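Local coordinates for DUF5751 domain-containing protein (Sulfolobus tokodaii, PDB 2RBG) that is of unknown function, a small archaeal protein of the DUF5751 family with a five-stranded parallel alpha/beta fold, at residues Ile6-Ser11 and Arg22-Asp27; Asp27-Gly32 and Ile61-Glu66; Asn73-Phe78 and Ser103-Asn108. One frame throughout, in Å; residues are numbered along the deposited sequence.

In the fold
Contacts 1 and 2 follow one another along helix 17-31 and share D27; their centres lie about 9 Å apart. They also touch: CE1 of F25 comes within 4.0 Å of CG2 of I63, and CG1 of I6 within 3.6 Å of OG of S31. Contact 3, on the other face of the sheet, joins helix 75-82 to helix 99-107, its centre about 17 Å from that of contact 1 and about 23 Å from that of contact 2. L9 of contact 1 reaches it, its CD2 3.5 Å from CZ of F78. Contacts 2 and 3 do not meet, their nearest atoms being about 10 Å apart. The function is unknown, so only the fold relates the three.

Contact 1: Ile6-Ser11 and Arg22-Asp27; sequences ILTLIS and RKIFLD
I24 of the helical segment R22-D27 points its side chain at strand I6-S11 and meets T8 and I10 there. From CB it forks: CG2, lying anti to the backbone N, comes within 4.0 Å of CG2 of T8, while CG1 passes 4.1 Å from that same methyl. Beyond CG1 the chain stays extended (chi2 172°), which carries CD1 between two strand residues, 4.0 Å from T8 CG2 and 4.1 Å from I10 CD1. Three carbons of one isoleucine are thus gathered round a single threonine methyl, whereas the I10 side chain crosses that of I24 at about a right angle and meets it through the terminal methyls. This is the packing of a beta-alpha-beta unit, in which helix 17-31 connects strand 6-11 to its parallel neighbour 35-41 and covers one face of the sheet. With an alanine here, CG1, CG2 and CD1 are lost, and the methyls of T8 and I10 would probably face a gap. T8 turns its methyl to the helix and keeps its hydroxyl for the sheet, OG1 being hydrogen-bonded to T36 OG1. The neighbouring K23 forms a salt bridge through NZ with D76 of the second subunit.

Contact 2: Asp27-Gly32 and Ile61-Glu66; sequences DVRSSG and IDIGYE
V28 and I63 pass with their side chains pointing contrary ways, and they touch by their branches: CG1 of V28 is 4.0 Å from CG2 of I63. Both methyls stand anti to their own backbone N, V28 with chi1 at 170°. The other arm of I63 leads elsewhere. Its CD1 runs out to the aliphatic part of R29 and meets CG at 4.2 Å, the two chains crossing at a slant, so that I63 spans two successive residues of the helix.

R29 sets out alongside the I61-E66 segment, and its chain, extended from CG to NE, then runs past I63. Its guanidinium is held by N60, whose OD1 accepts from NE. The nearby carboxylate of D62 does not pair with it: NH2 of R29 and OD2 of D62 are 5.2 Å apart.

Near the helix end, OG of S31 donates to O of V28 at 2.6 Å, with a C=O...O angle of 132° and the donor tilted 16° from the carbonyl plane; S31 OG also accepts from S33 N as the chain turns toward strand 35-41. G32 is the first residue to leave helical angles, with positive phi.

The chemistry is graded: buried methyl packing between V28, which also rests on T36 and L91 of the sheet, and I63, edged by an exposed arginine that offers its hydrocarbon to I63 and its polar end to N60.

Contact 3: Asn73-Phe78 and Ser103-Asn108; sequences NEVDIF and SKIVDN
Apolar contacts carry the whole of this meeting, and on one side they converge on I105. V75 reaches it with CG1, which lies anti to its backbone N (chi1 180°) and stands 4.1 Å from CG1 of I105; CD1 of I105 is at the same distance, so the valine methyl sits against the outer half of the isoleucine chain. The other branch of I105 goes to F78, where CG2 lies 4.1 Å from CE2 of the ring. I105 thus divides its two arms between residues three apart on the partner helix, CG1 and CD1 for V75, CG2 for F78. Both pairs of side chains meet at a slant.

Aromatic contacts tie the cluster to the sheet. The F78 ring packs edge-to-face with that of F41 and also meets W70, the two planes at about 55°. I105 touches F41 as well, so strand 35-41 lies beneath both helices.

No polar bond joins the two segments; those present lie within each or lead to residues beyond them. E74 holds the N-cap position, with OE1 accepting from the amide of K71, and its carbonyl O accepts from two backbone amides, N of I77 at 2.9 Å and N of F78 at 3.3 Å, the first turn of the helix. D76 OD1 makes a weak bond with N of I77, the N-H...O angle being only 115°. At the other helix, N of N108 bonds to O of I105 at 3.0 Å.

The arrangement is that of two neighbouring helices, 75-82 and 99-107, packed side by side over one face of a parallel alpha/beta sheet, the face opposite to that covered by helix 17-31, giving a three-layer alpha/beta/alpha sandwich.

Contact 1: Ile6-Ser11 and Arg22-Asp27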
loop_
_atom_site.group_PDB
_atom_site.type_symbol
_atom_site.label_atom_id
_atom_site.label_comp_id
_atom_site.label_asym_id
_atom_site.label_seq_id
_atom_site.Cartn_x
_atom_site.Cartn_y
_atom_site.Cartn_z
ATOM N N ILE A 6 -12.050 13.994 6.095
ATOM C CA ILE A 6 -11.372 12.712 6.199
ATOM C C ILE A 6 -10.968 12.343 7.624
ATOM O O ILE A 6 -10.356 13.147 8.331
ATOM C CB ILE A 6 -10.091 12.712 5.330
ATOM C CG1 ILE A 6 -10.437 13.101 3.888
ATOM C CG2 ILE A 6 -9.421 11.347 5.382
ATOM C CD1 ILE A 6 -11.385 12.140 3.197
ATOM N N LEU A 7 -11.326 11.133 8.049
ATOM C CA LEU A 7 -10.932 10.656 9.369
ATOM C C LEU A 7 -9.554 10.035 9.166
ATOM O O LEU A 7 -9.415 9.060 8.428
ATOM C CB LEU A 7 -11.885 9.577 9.886
ATOM C CG LEU A 7 -11.429 8.905 11.189
ATOM C CD1 LEU A 7 -11.402 9.929 12.320
ATOM C CD2 LEU A 7 -12.366 7.755 11.533
ATOM N N THR A 8 -8.540 10.610 9.802
ATOM C CA THR A 8 -7.180 10.096 9.684
ATOM C C THR A 8 -6.744 9.482 11.005
ATOM O O THR A 8 -6.795 10.133 12.049
ATOM C CB THR A 8 -6.190 11.216 9.288
ATOM O OG1 THR A 8 -6.478 11.658 7.953
ATOM C CG2 THR A 8 -4.753 10.707 9.337
ATOM N N LEU A 9 -6.339 8.217 10.951
ATOM C CA LEU A 9 -5.886 7.506 12.134
ATOM C C LEU A 9 -4.428 7.126 11.935
ATOM O O LEU A 9 -4.056 6.604 10.883
ATOM C CB LEU A 9 -6.713 6.234 12.343
ATOM C CG LEU A 9 -8.234 6.391 12.321
ATOM C CD1 LEU A 9 -8.886 5.035 12.569
ATOM C CD2 LEU A 9 -8.667 7.396 13.376
ATOM N N ILE A 10 -3.603 7.389 12.942
ATOM C CA ILE A 10 -2.193 7.049 12.849
ATOM C C ILE A 10 -1.599 6.616 14.177
ATOM O O ILE A 10 -1.875 7.200 15.223
ATOM C CB ILE A 10 -1.352 8.233 12.298
ATOM C CG1 ILE A 10 0.137 7.865 12.309
ATOM C CG2 ILE A 10 -1.601 9.490 13.136
ATOM C CD1 ILE A 10 1.029 8.847 11.541
ATOM N N SER A 11 -0.794 5.563 14.118
ATOM C CA SER A 11 -0.105 5.056 15.290
ATOM C C SER A 11 1.271 4.595 14.824
ATOM O O SER A 11 1.403 3.563 14.170
ATOM C CB SER A 11 -0.864 3.888 15.917
ATOM O OG SER A 11 -0.228 3.480 17.116
ATOM N N ARG A 22 3.878 13.461 6.144
ATOM C CA ARG A 22 4.066 13.903 4.774
ATOM C C ARG A 22 3.090 13.080 3.927
ATOM O O ARG A 22 2.475 13.591 2.992
ATOM C CB ARG A 22 5.512 13.663 4.327
ATOM C CG ARG A 22 5.793 14.099 2.896
ATOM C CD ARG A 22 7.261 13.931 2.511
ATOM N NE ARG A 22 8.139 14.921 3.135
ATOM C CZ ARG A 22 9.423 15.073 2.817
ATOM N NH1 ARG A 22 9.969 14.298 1.886
ATOM N NH2 ARG A 22 10.163 15.996 3.420
ATOM N N LYS A 23 2.939 11.804 4.274
ATOM C CA LYS A 23 2.024 10.922 3.554
ATOM C C LYS A 23 0.577 11.342 3.790
ATOM O O LYS A 23 -0.231 11.383 2.865
ATOM C CB LYS A 23 2.189 9.470 4.015
ATOM C CG LYS A 23 3.514 8.815 3.659
ATOM C CD LYS A 23 3.502 7.340 4.067
ATOM C CE LYS A 23 4.721 6.606 3.542
ATOM N NZ LYS A 23 4.754 6.605 2.052
ATOM N N ILE A 24 0.251 11.647 5.042
ATOM C CA ILE A 24 -1.103 12.049 5.389
ATOM C C ILE A 24 -1.626 13.168 4.497
ATOM O O ILE A 24 -2.715 13.066 3.941
ATOM C CB ILE A 24 -1.183 12.502 6.864
ATOM C CG1 ILE A 24 -1.000 11.284 7.776
ATOM C CG2 ILE A 24 -2.525 13.192 7.136
ATOM C CD1 ILE A 24 -0.879 11.622 9.247
ATOM N N PHE A 25 -0.851 14.235 4.348
ATOM C CA PHE A 25 -1.316 15.346 3.530
ATOM C C PHE A 25 -1.352 15.045 2.036
ATOM O O PHE A 25 -2.178 15.601 1.312
ATOM C CB PHE A 25 -0.501 16.601 3.854
ATOM C CG PHE A 25 -0.834 17.185 5.205
ATOM C CD1 PHE A 25 -2.089 17.750 5.439
ATOM C CD2 PHE A 25 0.069 17.106 6.258
ATOM C CE1 PHE A 25 -2.438 18.224 6.704
ATOM C CE2 PHE A 25 -0.269 17.576 7.529
ATOM C CZ PHE A 25 -1.527 18.135 7.750
ATOM N N LEU A 26 -0.477 14.160 1.569
ATOM C CA LEU A 26 -0.491 13.778 0.161
ATOM C C LEU A 26 -1.836 13.097 -0.101
ATOM O O LEU A 26 -2.513 13.376 -1.089
ATOM C CB LEU A 26 0.634 12.783 -0.149
ATOM C CG LEU A 26 1.887 13.269 -0.880
ATOM C CD1 LEU A 26 2.625 14.248 -0.017
ATOM C CD2 LEU A 26 2.786 12.089 -1.205
ATOM N N ASP A 27 -2.224 12.206 0.804
ATOM C CA ASP A 27 -3.474 11.477 0.658
ATOM C C ASP A 27 -4.703 12.357 0.852
ATOM O O ASP A 27 -5.681 12.231 0.113
ATOM C CB ASP A 27 -3.513 10.286 1.619
ATOM C CG ASP A 27 -2.518 9.204 1.239
ATOM O OD1 ASP A 27 -2.370 8.939 0.026
ATOM O OD2 ASP A 27 -1.895 8.612 2.144
#

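Contact 2: Asp27-Gly32 and Ile61-Glu66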
loop_
_atom_site.group_PDB
_atom_site.type_symbol
_atom_site.label_atom_id
_atom_site.label_comp_id
_atom_site.label_asym_id
_atom_site.label_seq_id
_atom_site.Cartn_x
_atom_site.Cartn_y
_atom_site.Cartn_z
ATOM N N ASP A 27 -2.224 12.206 0.804
ATOM C CA ASP A 27 -3.474 11.477 0.658
ATOM C C ASP A 27 -4.703 12.357 0.852
ATOM O O ASP A 27 -5.681 12.231 0.113
ATOM C CB ASP A 27 -3.513 10.286 1.619
ATOM C CG ASP A 27 -2.518 9.204 1.239
ATOM O OD1 ASP A 27 -2.370 8.939 0.026
ATOM O OD2 ASP A 27 -1.895 8.612 2.144
ATOM N N VAL A 28 -4.659 13.252 1.834
ATOM C CA VAL A 28 -5.801 14.133 2.060
ATOM C C VAL A 28 -6.023 15.018 0.834
ATOM O O VAL A 28 -7.150 15.173 0.361
ATOM C CB VAL A 28 -5.597 15.025 3.304
ATOM C CG1 VAL A 28 -6.681 16.099 3.356
ATOM C CG2 VAL A 28 -5.658 14.166 4.572
ATOM N N ARG A 29 -4.945 15.585 0.303
ATOM C CA ARG A 29 -5.074 16.445 -0.871
ATOM C C ARG A 29 -5.687 15.693 -2.052
ATOM O O ARG A 29 -6.570 16.213 -2.734
ATOM C CB ARG A 29 -3.711 17.017 -1.269
ATOM C CG ARG A 29 -3.199 18.119 -0.353
ATOM C CD ARG A 29 -1.846 18.605 -0.842
ATOM N NE ARG A 29 -1.328 19.732 -0.074
ATOM C CZ ARG A 29 -1.188 20.961 -0.556
ATOM N NH1 ARG A 29 -1.531 21.230 -1.809
ATOM N NH2 ARG A 29 -0.690 21.920 0.211
ATOM N N SER A 30 -5.234 14.465 -2.284
ATOM C CA SER A 30 -5.754 13.663 -3.390
ATOM C C SER A 30 -7.214 13.253 -3.208
ATOM O O SER A 30 -7.914 12.997 -4.189
ATOM C CB SER A 30 -4.907 12.399 -3.587
ATOM O OG SER A 30 -3.635 12.715 -4.123
ATOM N N SER A 31 -7.672 13.192 -1.961
ATOM C CA SER A 31 -9.048 12.791 -1.672
ATOM C C SER A 31 -10.079 13.820 -2.121
ATOM O O SER A 31 -11.255 13.496 -2.277
ATOM C CB SER A 31 -9.231 12.539 -0.174
ATOM O OG SER A 31 -9.313 13.762 0.537
ATOM N N GLY A 32 -9.641 15.058 -2.316
ATOM C CA GLY A 32 -10.556 16.106 -2.734
ATOM C C GLY A 32 -11.069 16.889 -1.544
ATOM O O GLY A 32 -11.679 17.951 -1.692
ATOM N N ILE A 61 -0.676 24.309 4.683
ATOM C CA ILE A 61 -1.429 25.350 5.367
ATOM C C ILE A 61 -2.870 25.490 4.864
ATOM O O ILE A 61 -3.759 25.867 5.625
ATOM C CB ILE A 61 -0.703 26.715 5.222
ATOM C CG1 ILE A 61 -1.365 27.771 6.108
ATOM C CG2 ILE A 61 -0.702 27.152 3.769
ATOM C CD1 ILE A 61 -1.102 27.577 7.581
ATOM N N ASP A 62 -3.103 25.187 3.588
ATOM C CA ASP A 62 -4.446 25.301 3.021
ATOM C C ASP A 62 -5.416 24.259 3.565
ATOM O O ASP A 62 -6.626 24.477 3.567
ATOM C CB ASP A 62 -4.410 25.184 1.492
ATOM C CG ASP A 62 -3.721 26.360 0.828
ATOM O OD1 ASP A 62 -3.443 27.364 1.519
ATOM O OD2 ASP A 62 -3.467 26.280 -0.393
ATOM N N ILE A 63 -4.887 23.128 4.017
ATOM C CA ILE A 63 -5.727 22.060 4.547
ATOM C C ILE A 63 -6.163 22.360 5.976
ATOM O O ILE A 63 -5.340 22.684 6.824
ATOM C CB ILE A 63 -4.986 20.699 4.540
ATOM C CG1 ILE A 63 -4.600 20.315 3.110
ATOM C CG2 ILE A 63 -5.871 19.623 5.152
ATOM C CD1 ILE A 63 -5.785 20.162 2.170
ATOM N N GLY A 64 -7.461 22.258 6.234
ATOM C CA GLY A 64 -7.953 22.498 7.575
ATOM C C GLY A 64 -7.871 21.188 8.327
ATOM O O GLY A 64 -8.225 20.141 7.790
ATOM N N TYR A 65 -7.400 21.220 9.564
ATOM C CA TYR A 65 -7.293 19.983 10.315
ATOM C C TYR A 65 -7.484 20.185 11.805
ATOM O O TYR A 65 -7.347 21.293 12.325
ATOM C CB TYR A 65 -5.919 19.343 10.070
ATOM C CG TYR A 65 -4.801 20.014 10.841
ATOM C CD1 TYR A 65 -4.577 19.708 12.185
ATOM C CD2 TYR A 65 -4.008 20.993 10.248
ATOM C CE1 TYR A 65 -3.598 20.365 12.921
ATOM C CE2 TYR A 65 -3.023 21.659 10.977
ATOM C CZ TYR A 65 -2.826 21.339 12.315
ATOM O OH TYR A 65 -1.864 21.993 13.049
ATOM N N GLU A 66 -7.819 19.091 12.475
ATOM C CA GLU A 66 -7.981 19.070 13.917
ATOM C C GLU A 66 -7.034 17.956 14.321
ATOM O O GLU A 66 -6.896 16.967 13.599
ATOM C CB GLU A 66 -9.411 18.708 14.319
ATOM C CG GLU A 66 -10.441 19.782 14.032
ATOM C CD GLU A 66 -11.785 19.472 14.664
ATOM O OE1 GLU A 66 -12.350 18.397 14.368
ATOM O OE2 GLU A 66 -12.275 20.303 15.458
#

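Contact 3: Asn73-Phe78 and Ser103-Asn108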
loop_
_atom_site.group_PDB
_atom_site.type_symbol
_atom_site.label_atom_id
_atom_site.label_comp_id
_atom_site.label_asym_id
_atom_site.label_seq_id
_atom_site.Cartn_x
_atom_site.Cartn_y
_atom_site.Cartn_z
ATOM N N ASN A 73 -4.668 3.644 26.014
ATOM C CA ASN A 73 -5.725 3.337 26.971
ATOM C C ASN A 73 -6.932 4.268 26.825
ATOM O O ASN A 73 -7.945 4.092 27.501
ATOM C CB ASN A 73 -5.176 3.426 28.398
ATOM C CG ASN A 73 -4.721 4.829 28.762
ATOM O OD1 ASN A 73 -5.532 5.749 28.866
ATOM N ND2 ASN A 73 -3.417 4.999 28.957
ATOM N N GLU A 74 -6.825 5.252 25.937
ATOM C CA GLU A 74 -7.913 6.205 25.725
ATOM C C GLU A 74 -8.664 5.958 24.420
ATOM O O GLU A 74 -9.473 6.786 23.993
ATOM C CB GLU A 74 -7.369 7.635 25.737
ATOM C CG GLU A 74 -6.642 8.011 27.019
ATOM C CD GLU A 74 -6.102 9.427 26.986
ATOM O OE1 GLU A 74 -5.466 9.799 25.979
ATOM O OE2 GLU A 74 -6.304 10.169 27.969
ATOM N N VAL A 75 -8.403 4.820 23.789
ATOM C CA VAL A 75 -9.072 4.497 22.537
ATOM C C VAL A 75 -10.588 4.518 22.711
ATOM O O VAL A 75 -11.323 4.856 21.779
ATOM C CB VAL A 75 -8.647 3.111 22.008
ATOM C CG1 VAL A 75 -9.362 2.814 20.689
ATOM C CG2 VAL A 75 -7.142 3.079 21.800
ATOM N N ASP A 76 -11.069 4.168 23.899
ATOM C CA ASP A 76 -12.511 4.172 24.118
ATOM C C ASP A 76 -13.115 5.574 24.016
ATOM O O ASP A 76 -14.249 5.728 23.565
ATOM C CB ASP A 76 -12.867 3.510 25.462
ATOM C CG ASP A 76 -12.224 4.188 26.664
ATOM O OD1 ASP A 76 -11.353 5.068 26.499
ATOM O OD2 ASP A 76 -12.596 3.814 27.797
ATOM N N ILE A 77 -12.360 6.595 24.416
ATOM C CA ILE A 77 -12.852 7.970 24.330
ATOM C C ILE A 77 -12.903 8.359 22.850
ATOM O O ILE A 77 -13.854 8.994 22.391
ATOM C CB ILE A 77 -11.927 8.954 25.080
ATOM C CG1 ILE A 77 -11.832 8.561 26.560
ATOM C CG2 ILE A 77 -12.471 10.373 24.957
ATOM C CD1 ILE A 77 -10.792 9.347 27.336
ATOM N N PHE A 78 -11.870 7.971 22.110
ATOM C CA PHE A 78 -11.819 8.253 20.682
ATOM C C PHE A 78 -13.047 7.674 19.980
ATOM O O PHE A 78 -13.725 8.363 19.217
ATOM C CB PHE A 78 -10.556 7.650 20.067
ATOM C CG PHE A 78 -10.679 7.383 18.595
ATOM C CD1 PHE A 78 -10.738 8.431 17.685
ATOM C CD2 PHE A 78 -10.796 6.077 18.128
ATOM C CE1 PHE A 78 -10.921 8.183 16.325
ATOM C CE2 PHE A 78 -10.980 5.819 16.769
ATOM C CZ PHE A 78 -11.042 6.875 15.869
ATOM N N SER A 103 -4.732 -2.287 13.674
ATOM C CA SER A 103 -5.627 -3.215 12.989
ATOM C C SER A 103 -6.885 -3.474 13.809
ATOM O O SER A 103 -7.981 -3.585 13.260
ATOM C CB SER A 103 -4.913 -4.542 12.709
ATOM O OG SER A 103 -3.875 -4.366 11.762
ATOM N N LYS A 104 -6.727 -3.563 15.126
ATOM C CA LYS A 104 -7.866 -3.806 16.004
ATOM C C LYS A 104 -8.812 -2.607 15.998
ATOM O O LYS A 104 -10.032 -2.770 15.945
ATOM C CB LYS A 104 -7.385 -4.085 17.430
ATOM C CG LYS A 104 -8.506 -4.360 18.421
ATOM C CD LYS A 104 -7.960 -4.818 19.771
ATOM C CE LYS A 104 -7.014 -3.789 20.380
ATOM N NZ LYS A 104 -6.490 -4.216 21.711
ATOM N N ILE A 105 -8.245 -1.404 16.051
ATOM C CA ILE A 105 -9.048 -0.185 16.041
ATOM C C ILE A 105 -9.871 -0.122 14.755
ATOM O O ILE A 105 -11.068 0.164 14.788
ATOM C CB ILE A 105 -8.159 1.081 16.131
ATOM C CG1 ILE A 105 -7.441 1.119 17.481
ATOM C CG2 ILE A 105 -9.010 2.338 15.968
ATOM C CD1 ILE A 105 -6.557 2.336 17.670
ATOM N N VAL A 106 -9.224 -0.388 13.624
ATOM C CA VAL A 106 -9.915 -0.363 12.340
ATOM C C VAL A 106 -11.077 -1.352 12.329
ATOM O O VAL A 106 -12.156 -1.045 11.822
ATOM C CB VAL A 106 -8.955 -0.699 11.177
ATOM C CG1 VAL A 106 -9.728 -0.765 9.867
ATOM C CG2 VAL A 106 -7.865 0.359 11.087
ATOM N N ASP A 107 -10.859 -2.538 12.894
ATOM C CA ASP A 107 -11.909 -3.551 12.937
ATOM C C ASP A 107 -13.138 -3.073 13.704
ATOM O O ASP A 107 -14.251 -3.523 13.437
ATOM C CB ASP A 107 -11.408 -4.845 13.593
ATOM C CG ASP A 107 -10.335 -5.541 12.783
ATOM O OD1 ASP A 107 -10.413 -5.520 11.537
ATOM O OD2 ASP A 107 -9.420 -6.132 13.397
ATOM N N ASN A 108 -12.935 -2.169 14.658
ATOM C CA ASN A 108 -14.042 -1.667 15.468
ATOM C C ASN A 108 -14.670 -0.360 14.993
ATOM O O ASN A 108 -15.542 0.185 15.666
ATOM C CB ASN A 108 -13.604 -1.514 16.928
ATOM C CG ASN A 108 -13.394 -2.850 17.614
ATOM O OD1 ASN A 108 -12.436 -3.570 17.328
ATOM N ND2 ASN A 108 -14.301 -3.192 18.522
#